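Local coordinates for protein BamaA.19900.a (PDB 6VZZ) that probably catalyses the ATP-dependent phosphorylation of glucose to glucose 6-phosphate, as a glucokinase of the actin-like ATPase clan, and binds beta-D-glucopyranose, at residues G109-V114 and R125-E130; R264-T269 and L287-I292. One frame throughout, in Å; residues are numbered along the deposited sequence.

In the fold
Interactions 1 and 2 follow each other along the chain, the first closing before the second opens. Their centres lie 30 Å apart and their nearest atoms about 10 Å apart, without touching. Interaction 1 joins the last two strands of the three-stranded antiparallel sheet 103-105, 111-114 and 125-127, beside the five-stranded sheet of the N-terminal half. Interaction 2 packs helix 263-276 against the short helix 289-295, in a helical region that follows strand 213-216 of the six-stranded sheet. Each borders the glucose pocket through its neighbours: T115 and N116 follow strand 111-114, and E258 forms a salt bridge with R264 of helix 263-276.

Interaction 1. Residues G109-V114 and R125-E130; sequences GEVLDV and RLKRSE
Strand 111-114 and strand 125-127 pair antiparallel in the small three-stranded sheet, in which 111-114 is the middle strand. L112 and L126 form a hydrogen-bonded pair: L112 N donates to L126 O at 2.8 Å and almost straight, 176° at the hydrogen, and L126 N returns a bond to L112 O. V111 with K127 and D113 with R125 are the non-hydrogen-bonded pairs beside it, and all four of their side chains lie on one face of the sheet. On that face D113 OD2 accepts R125 NE at 3.0 Å in a salt bridge. The bond lies in the guanidinium plane but reaches OD2 from above the carboxylate plane, the two planes standing 73° apart. V111 CG1 touches R125 CB nearby.

Where strand 125-127 turns into the 3-10 segment 128-130, E110 grips the turn from both backbone and side chain. R128 N donates to E110 O at 2.9 Å, and S129 N donates to E110 OE2 at 3.1 Å, meeting it nearly along its C-O axis. A chi2 of 63° bends the E110 chain, turning CD off the extended path to lie beside R128 CB. Its other oxygen, OE1, takes a weak, salt-bridging bond from R128 NH2 at 3.4 Å, at the guanidinium edge, while G109 O lies over one face of that group. On the turn itself K127 N donates to E130 OE2 at 3.0 Å, and E130 also forms a salt bridge with R73.

L112 and L126 point to the other face, where both touch I43 of strand 37-43; L112 also meets F143, and L126 meets helix 72-90. A mostly polar face, with V111 among D113, R125 and K127, and buried leucines on the other make an amphipathic antiparallel sheet, here laid on the alpha/beta core of the actin-like ATPase fold.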
ATOM      1  N   GLY A 109     -21.728  -3.145  -0.268  1.00 53.76           N
ATOM      2  CA  GLY A 109     -21.780  -3.333   1.170  1.00 50.53           C
ATOM      3  C   GLY A 109     -22.715  -4.418   1.649  1.00 51.37           C
ATOM      4  O   GLY A 109     -22.913  -4.557   2.859  1.00 51.14           O
ATOM      5  N   GLU A 110     -23.275  -5.210   0.738  1.00 51.61           N
ATOM      6  CA  GLU A 110     -24.290  -6.201   1.070  1.00 51.28           C
ATOM      7  C   GLU A 110     -23.704  -7.555   1.473  1.00 50.03           C
ATOM      8  O   GLU A 110     -24.349  -8.293   2.229  1.00 51.48           O
ATOM      9  CB  GLU A 110     -25.236  -6.370  -0.128  1.00 52.28           C
ATOM     10  CG  GLU A 110     -26.355  -7.390   0.053  1.00 56.41           C
ATOM     11  CD  GLU A 110     -27.324  -7.021   1.168  1.00 59.49           C
ATOM     12  OE1 GLU A 110     -27.570  -5.807   1.371  1.00 64.15           O
ATOM     13  OE2 GLU A 110     -27.834  -7.948   1.843  1.00 57.97           O
ATOM     14  N   VAL A 111     -22.494  -7.888   1.022  1.00 46.01           N
ATOM     15  CA  VAL A 111     -21.953  -9.242   1.119  1.00 47.85           C
ATOM     16  C   VAL A 111     -20.554  -9.202   1.727  1.00 46.74           C
ATOM     17  O   VAL A 111     -19.709  -8.404   1.305  1.00 43.08           O
ATOM     18  CB  VAL A 111     -21.897  -9.931  -0.262  1.00 46.57           C
ATOM     19  CG1 VAL A 111     -21.435 -11.378  -0.121  1.00 40.93           C
ATOM     20  CG2 VAL A 111     -23.238  -9.835  -0.971  1.00 42.31           C
ATOM     21  N   LEU A 112     -20.305 -10.085   2.693  1.00 44.61           N
ATOM     22  CA  LEU A 112     -18.979 -10.339   3.238  1.00 39.91           C
ATOM     23  C   LEU A 112     -18.476 -11.683   2.721  1.00 43.61           C
ATOM     24  O   LEU A 112     -19.239 -12.652   2.646  1.00 44.61           O
ATOM     25  CB  LEU A 112     -19.006 -10.337   4.773  1.00 38.76           C
ATOM     26  CG  LEU A 112     -17.810 -10.930   5.529  1.00 39.91           C
ATOM     27  CD1 LEU A 112     -16.557 -10.055   5.426  1.00 36.53           C
ATOM     28  CD2 LEU A 112     -18.170 -11.170   6.974  1.00 37.86           C
ATOM     29  N   ASP A 113     -17.197 -11.736   2.355  1.00 41.14           N
ATOM     30  CA  ASP A 113     -16.535 -12.944   1.861  1.00 40.66           C
ATOM     31  C   ASP A 113     -15.409 -13.239   2.853  1.00 43.38           C
ATOM     32  O   ASP A 113     -14.390 -12.540   2.863  1.00 41.31           O
ATOM     33  CB  ASP A 113     -16.014 -12.721   0.434  1.00 41.82           C
ATOM     34  CG  ASP A 113     -15.491 -13.993  -0.232  1.00 51.02           C
ATOM     35  OD1 ASP A 113     -14.745 -14.778   0.398  1.00 52.39           O
ATOM     36  OD2 ASP A 113     -15.825 -14.206  -1.418  1.00 60.30           O
ATOM     37  N   VAL A 114     -15.589 -14.246   3.706  1.00 40.63           N
ATOM     38  CA  VAL A 114     -14.604 -14.531   4.746  1.00 41.16           C
ATOM     39  C   VAL A 114     -13.479 -15.355   4.126  1.00 44.01           C
ATOM     40  O   VAL A 114     -13.671 -16.509   3.738  1.00 45.62           O
ATOM     41  CB  VAL A 114     -15.234 -15.244   5.944  1.00 41.76           C
ATOM     42  CG1 VAL A 114     -14.187 -15.477   7.012  1.00 40.98           C
ATOM     43  CG2 VAL A 114     -16.379 -14.415   6.502  1.00 39.41           C
ATOM     44  N   ARG A 125     -19.465 -16.776   2.159  1.00 48.45           N
ATOM     45  CA  ARG A 125     -20.090 -15.477   1.976  1.00 46.27           C
ATOM     46  C   ARG A 125     -21.288 -15.314   2.903  1.00 46.44           C
ATOM     47  O   ARG A 125     -22.010 -16.271   3.188  1.00 48.49           O
ATOM     48  CB  ARG A 125     -20.512 -15.288   0.518  1.00 49.21           C
ATOM     49  CG  ARG A 125     -19.311 -15.261  -0.416  1.00 55.34           C
ATOM     50  CD  ARG A 125     -19.667 -15.119  -1.880  1.00 59.57           C
ATOM     51  NE  ARG A 125     -18.457 -14.866  -2.657  1.00 61.51           N
ATOM     52  CZ  ARG A 125     -18.377 -14.988  -3.976  1.00 71.88           C
ATOM     53  NH1 ARG A 125     -19.443 -15.368  -4.672  1.00 70.70           N
ATOM     54  NH2 ARG A 125     -17.227 -14.741  -4.601  1.00 75.84           N
ATOM     55  N   LEU A 126     -21.479 -14.087   3.387  1.00 45.91           N
ATOM     56  CA  LEU A 126     -22.552 -13.760   4.320  1.00 43.83           C
ATOM     57  C   LEU A 126     -23.217 -12.473   3.855  1.00 46.18           C
ATOM     58  O   LEU A 126     -22.557 -11.432   3.776  1.00 45.18           O
ATOM     59  CB  LEU A 126     -22.013 -13.613   5.747  1.00 41.20           C
ATOM     60  CG  LEU A 126     -22.986 -13.171   6.848  1.00 43.77           C
ATOM     61  CD1 LEU A 126     -24.094 -14.192   7.071  1.00 42.70           C
ATOM     62  CD2 LEU A 126     -22.249 -12.882   8.154  1.00 39.55           C
ATOM     63  N   LYS A 127     -24.513 -12.549   3.536  1.00 45.52           N
ATOM     64  CA  LYS A 127     -25.298 -11.398   3.101  1.00 42.82           C
ATOM     65  C   LYS A 127     -25.975 -10.737   4.295  1.00 45.06           C
ATOM     66  O   LYS A 127     -26.432 -11.422   5.214  1.00 46.82           O
ATOM     67  CB  LYS A 127     -26.366 -11.830   2.092  1.00 47.89           C
ATOM     68  CG  LYS A 127     -25.834 -12.660   0.944  1.00 51.39           C
ATOM     69  CD  LYS A 127     -26.950 -13.201   0.053  1.00 57.32           C
ATOM     70  CE  LYS A 127     -26.367 -13.839  -1.211  1.00 61.40           C
ATOM     71  NZ  LYS A 127     -27.151 -15.032  -1.653  1.00 59.65           N
ATOM     72  N   ARG A 128     -26.048  -9.401   4.270  1.00 45.57           N
ATOM     73  CA  ARG A 128     -26.809  -8.662   5.278  1.00 45.16           C
ATOM     74  C   ARG A 128     -28.222  -9.208   5.435  1.00 45.89           C
ATOM     75  O   ARG A 128     -28.703  -9.415   6.555  1.00 46.92           O
ATOM     76  CB  ARG A 128     -26.924  -7.201   4.886  1.00 49.04           C
ATOM     77  CG  ARG A 128     -25.812  -6.258   5.169  1.00 46.04           C
ATOM     78  CD  ARG A 128     -26.236  -5.088   4.322  1.00 49.46           C
ATOM     79  NE  ARG A 128     -25.594  -3.824   4.589  1.00 51.57           N
ATOM     80  CZ  ARG A 128     -25.711  -2.791   3.768  1.00 53.06           C
ATOM     81  NH1 ARG A 128     -25.098  -1.639   4.038  1.00 54.79           N
ATOM     82  NH2 ARG A 128     -26.441  -2.929   2.665  1.00 46.71           N
ATOM     83  N   SER A 129     -28.920  -9.397   4.311  1.00 43.24           N
ATOM     84  CA  SER A 129     -30.316  -9.814   4.305  1.00 43.07           C
ATOM     85  C   SER A 129     -30.552 -11.174   4.948  1.00 44.09           C
ATOM     86  O   SER A 129     -31.712 -11.552   5.132  1.00 48.82           O
ATOM     87  CB  SER A 129     -30.833  -9.844   2.868  1.00 43.88           C
ATOM     88  OG  SER A 129     -30.283 -10.941   2.161  1.00 47.29           O
ATOM     89  N   GLU A 130     -29.501 -11.927   5.267  1.00 45.69           N
ATOM     90  CA  GLU A 130     -29.640 -13.209   5.944  1.00 44.74           C
ATOM     91  C   GLU A 130     -29.622 -13.084   7.457  1.00 44.58           C
ATOM     92  O   GLU A 130     -29.872 -14.078   8.150  1.00 47.10           O
ATOM     93  CB  GLU A 130     -28.516 -14.162   5.527  1.00 44.65           C
ATOM     94  CG  GLU A 130     -28.508 -14.566   4.070  1.00 44.89           C
ATOM     95  CD  GLU A 130     -27.348 -15.499   3.753  1.00 52.48           C
ATOM     96  OE1 GLU A 130     -27.606 -16.689   3.455  1.00 52.41           O
ATOM     97  OE2 GLU A 130     -26.174 -15.045   3.823  1.00 50.54           O
TER

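Interaction 2. Residues R264-T269 and L287-I292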
ATOM      1  N   ARG A 264      -1.790 -21.181  11.015  1.00 40.72           N
ATOM      2  CA  ARG A 264      -1.421 -22.324  10.189  1.00 41.41           C
ATOM      3  C   ARG A 264      -0.030 -22.147   9.598  1.00 43.50           C
ATOM      4  O   ARG A 264       0.667 -23.137   9.346  1.00 42.90           O
ATOM      5  CB  ARG A 264      -2.464 -22.543   9.086  1.00 40.29           C
ATOM      6  CG  ARG A 264      -2.483 -21.492   7.989  1.00 41.22           C
ATOM      7  CD  ARG A 264      -3.717 -21.621   7.101  1.00 39.47           C
ATOM      8  NE  ARG A 264      -3.677 -20.688   5.978  1.00 41.38           N
ATOM      9  CZ  ARG A 264      -4.137 -19.437   6.026  1.00 46.69           C
ATOM     10  NH1 ARG A 264      -4.683 -18.968   7.146  1.00 42.22           N
ATOM     11  NH2 ARG A 264      -4.058 -18.650   4.952  1.00 44.67           N
ATOM     12  N   GLY A 265       0.397 -20.896   9.392  1.00 41.54           N
ATOM     13  CA  GLY A 265       1.735 -20.657   8.877  1.00 42.46           C
ATOM     14  C   GLY A 265       2.811 -21.023   9.880  1.00 42.40           C
ATOM     15  O   GLY A 265       3.818 -21.635   9.525  1.00 45.22           O
ATOM     16  N   LEU A 266       2.608 -20.663  11.146  1.00 43.29           N
ATOM     17  CA  LEU A 266       3.532 -21.101  12.183  1.00 43.35           C
ATOM     18  C   LEU A 266       3.544 -22.621  12.291  1.00 45.70           C
ATOM     19  O   LEU A 266       4.598 -23.226  12.501  1.00 48.60           O
ATOM     20  CB  LEU A 266       3.157 -20.466  13.520  1.00 40.50           C
ATOM     21  CG  LEU A 266       4.005 -20.900  14.717  1.00 45.26           C
ATOM     22  CD1 LEU A 266       5.466 -20.514  14.535  1.00 41.94           C
ATOM     23  CD2 LEU A 266       3.446 -20.327  16.003  1.00 45.49           C
ATOM     24  N   VAL A 267       2.386 -23.257  12.119  1.00 45.21           N
ATOM     25  CA  VAL A 267       2.324 -24.711  12.203  1.00 46.65           C
ATOM     26  C   VAL A 267       3.085 -25.351  11.048  1.00 46.95           C
ATOM     27  O   VAL A 267       3.807 -26.339  11.236  1.00 49.21           O
ATOM     28  CB  VAL A 267       0.858 -25.185  12.249  1.00 49.45           C
ATOM     29  CG1 VAL A 267       0.772 -26.694  12.062  1.00 47.97           C
ATOM     30  CG2 VAL A 267       0.196 -24.767  13.554  1.00 45.35           C
ATOM     31  N   ILE A 268       2.940 -24.812   9.836  1.00 44.81           N
ATOM     32  CA  ILE A 268       3.588 -25.459   8.697  1.00 48.28           C
ATOM     33  C   ILE A 268       5.087 -25.175   8.695  1.00 51.70           C
ATOM     34  O   ILE A 268       5.888 -26.042   8.328  1.00 53.35           O
ATOM     35  CB  ILE A 268       2.917 -25.052   7.366  1.00 44.60           C
ATOM     36  CG1 ILE A 268       3.346 -26.009   6.252  1.00 48.38           C
ATOM     37  CG2 ILE A 268       3.226 -23.610   6.985  1.00 42.41           C
ATOM     38  CD1 ILE A 268       2.754 -25.680   4.884  1.00 45.27           C
ATOM     39  N   THR A 269       5.495 -23.976   9.127  1.00 46.21           N
ATOM     40  CA  THR A 269       6.916 -23.710   9.325  1.00 50.90           C
ATOM     41  C   THR A 269       7.508 -24.652  10.371  1.00 52.15           C
ATOM     42  O   THR A 269       8.623 -25.162  10.204  1.00 48.88           O
ATOM     43  CB  THR A 269       7.109 -22.250   9.732  1.00 48.84           C
ATOM     44  OG1 THR A 269       6.632 -21.405   8.681  1.00 46.91           O
ATOM     45  CG2 THR A 269       8.580 -21.945   9.999  1.00 47.38           C
ATOM     46  N   LEU A 287       1.559 -30.267  17.750  1.00 83.29           N
ATOM     47  CA  LEU A 287       1.202 -29.044  18.448  1.00 74.22           C
ATOM     48  C   LEU A 287       0.470 -28.080  17.517  1.00 73.49           C
ATOM     49  O   LEU A 287       0.710 -28.043  16.307  1.00 71.46           O
ATOM     50  CB  LEU A 287       2.455 -28.381  19.016  1.00 71.22           C
ATOM     51  CG  LEU A 287       3.325 -29.253  19.924  1.00 73.10           C
ATOM     52  CD1 LEU A 287       4.672 -28.589  20.181  1.00 70.56           C
ATOM     53  CD2 LEU A 287       2.602 -29.538  21.230  1.00 70.75           C
ATOM     54  N   ASP A 288      -0.445 -27.302  18.094  1.00 66.53           N
ATOM     55  CA  ASP A 288      -1.104 -26.252  17.340  1.00 63.02           C
ATOM     56  C   ASP A 288      -0.339 -24.941  17.525  1.00 59.53           C
ATOM     57  O   ASP A 288       0.636 -24.861  18.278  1.00 58.40           O
ATOM     58  CB  ASP A 288      -2.579 -26.136  17.742  1.00 67.14           C
ATOM     59  CG  ASP A 288      -2.782 -25.693  19.189  1.00 67.01           C
ATOM     60  OD1 ASP A 288      -1.804 -25.344  19.879  1.00 67.75           O
ATOM     61  OD2 ASP A 288      -3.947 -25.690  19.641  1.00 74.68           O
ATOM     62  N   ALA A 289      -0.791 -23.896  16.831  1.00 58.42           N
ATOM     63  CA  ALA A 289      -0.025 -22.655  16.781  1.00 54.73           C
ATOM     64  C   ALA A 289       0.284 -22.130  18.179  1.00 54.13           C
ATOM     65  O   ALA A 289       1.397 -21.663  18.439  1.00 54.06           O
ATOM     66  CB  ALA A 289      -0.782 -21.607  15.966  1.00 49.17           C
ATOM     67  N   GLY A 290      -0.682 -22.221  19.095  1.00 55.42           N
ATOM     68  CA  GLY A 290      -0.494 -21.631  20.410  1.00 48.79           C
ATOM     69  C   GLY A 290       0.588 -22.323  21.215  1.00 55.11           C
ATOM     70  O   GLY A 290       1.413 -21.662  21.856  1.00 57.03           O
ATOM     71  N   LYS A 291       0.608 -23.660  21.190  1.00 53.97           N
ATOM     72  CA  LYS A 291       1.622 -24.388  21.945  1.00 51.14           C
ATOM     73  C   LYS A 291       3.012 -24.163  21.356  1.00 56.79           C
ATOM     74  O   LYS A 291       3.989 -24.008  22.098  1.00 58.61           O
ATOM     75  CB  LYS A 291       1.278 -25.878  21.990  1.00 54.55           C
ATOM     76  N   ILE A 292       3.120 -24.136  20.025  1.00 54.44           N
ATOM     77  CA  ILE A 292       4.395 -23.814  19.389  1.00 53.05           C
ATOM     78  C   ILE A 292       4.881 -22.445  19.852  1.00 56.02           C
ATOM     79  O   ILE A 292       6.049 -22.270  20.223  1.00 55.85           O
ATOM     80  CB  ILE A 292       4.257 -23.874  17.857  1.00 52.42           C
ATOM     81  CG1 ILE A 292       3.740 -25.243  17.421  1.00 56.45           C
ATOM     82  CG2 ILE A 292       5.588 -23.559  17.190  1.00 51.88           C
ATOM     83  CD1 ILE A 292       3.338 -25.305  15.971  1.00 54.87           C
TER
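L266, V267 and I292 have the most surface buried where helix 263-276 meets the start of helix 289-295, with A289 close behind. No hydrogen bond crosses between the segments; the contact is made by aliphatic branches.

L266 and I292 both point their CB toward the opposite segment and lie alongside each other, running in opposite senses. CG of L266 lies anti to its backbone N (chi1 177°), and CG2 of I292 sits 4.0 Å from that L266 CG and equally close to its CD1. The other L266 methyl, CD2, reaches the first turn of the short helix, 3.5 Å from A289 O and further from A289 CB.

V267 supplies the second half of the contact mainly through one methyl, CG2. This CG2 is anti to the carbonyl carbon and rests on the backbone at the helix start, 3.5 Å from A289 N, with A289 CB at 4.1 Å. I292 divides its branches between the two partners: while CG2 faces L266, CD1 extends to V267, 3.9 Å from V267 CA and 4.0 Å from V267 CG2.

The helix start against which V267 packs is capped by D288. This N-cap residue accepts K291 N through OD1 at 3.2 Å, with an angle of 168° at the hydrogen, and I292 N bonds back to D288 O. The carboxylate would be favourably placed beside the positive end of the helix dipole.

L266 also touches A308, M309 and H312 of helix 303-327, and I292 touches Y270 one turn beyond L266. With helix 303-327 also covering L266, the contact is apolar helix-helix packing, the N-capped first turn of the short helix 289-295 set against helix 263-276 in the helical part of the glucokinase fold.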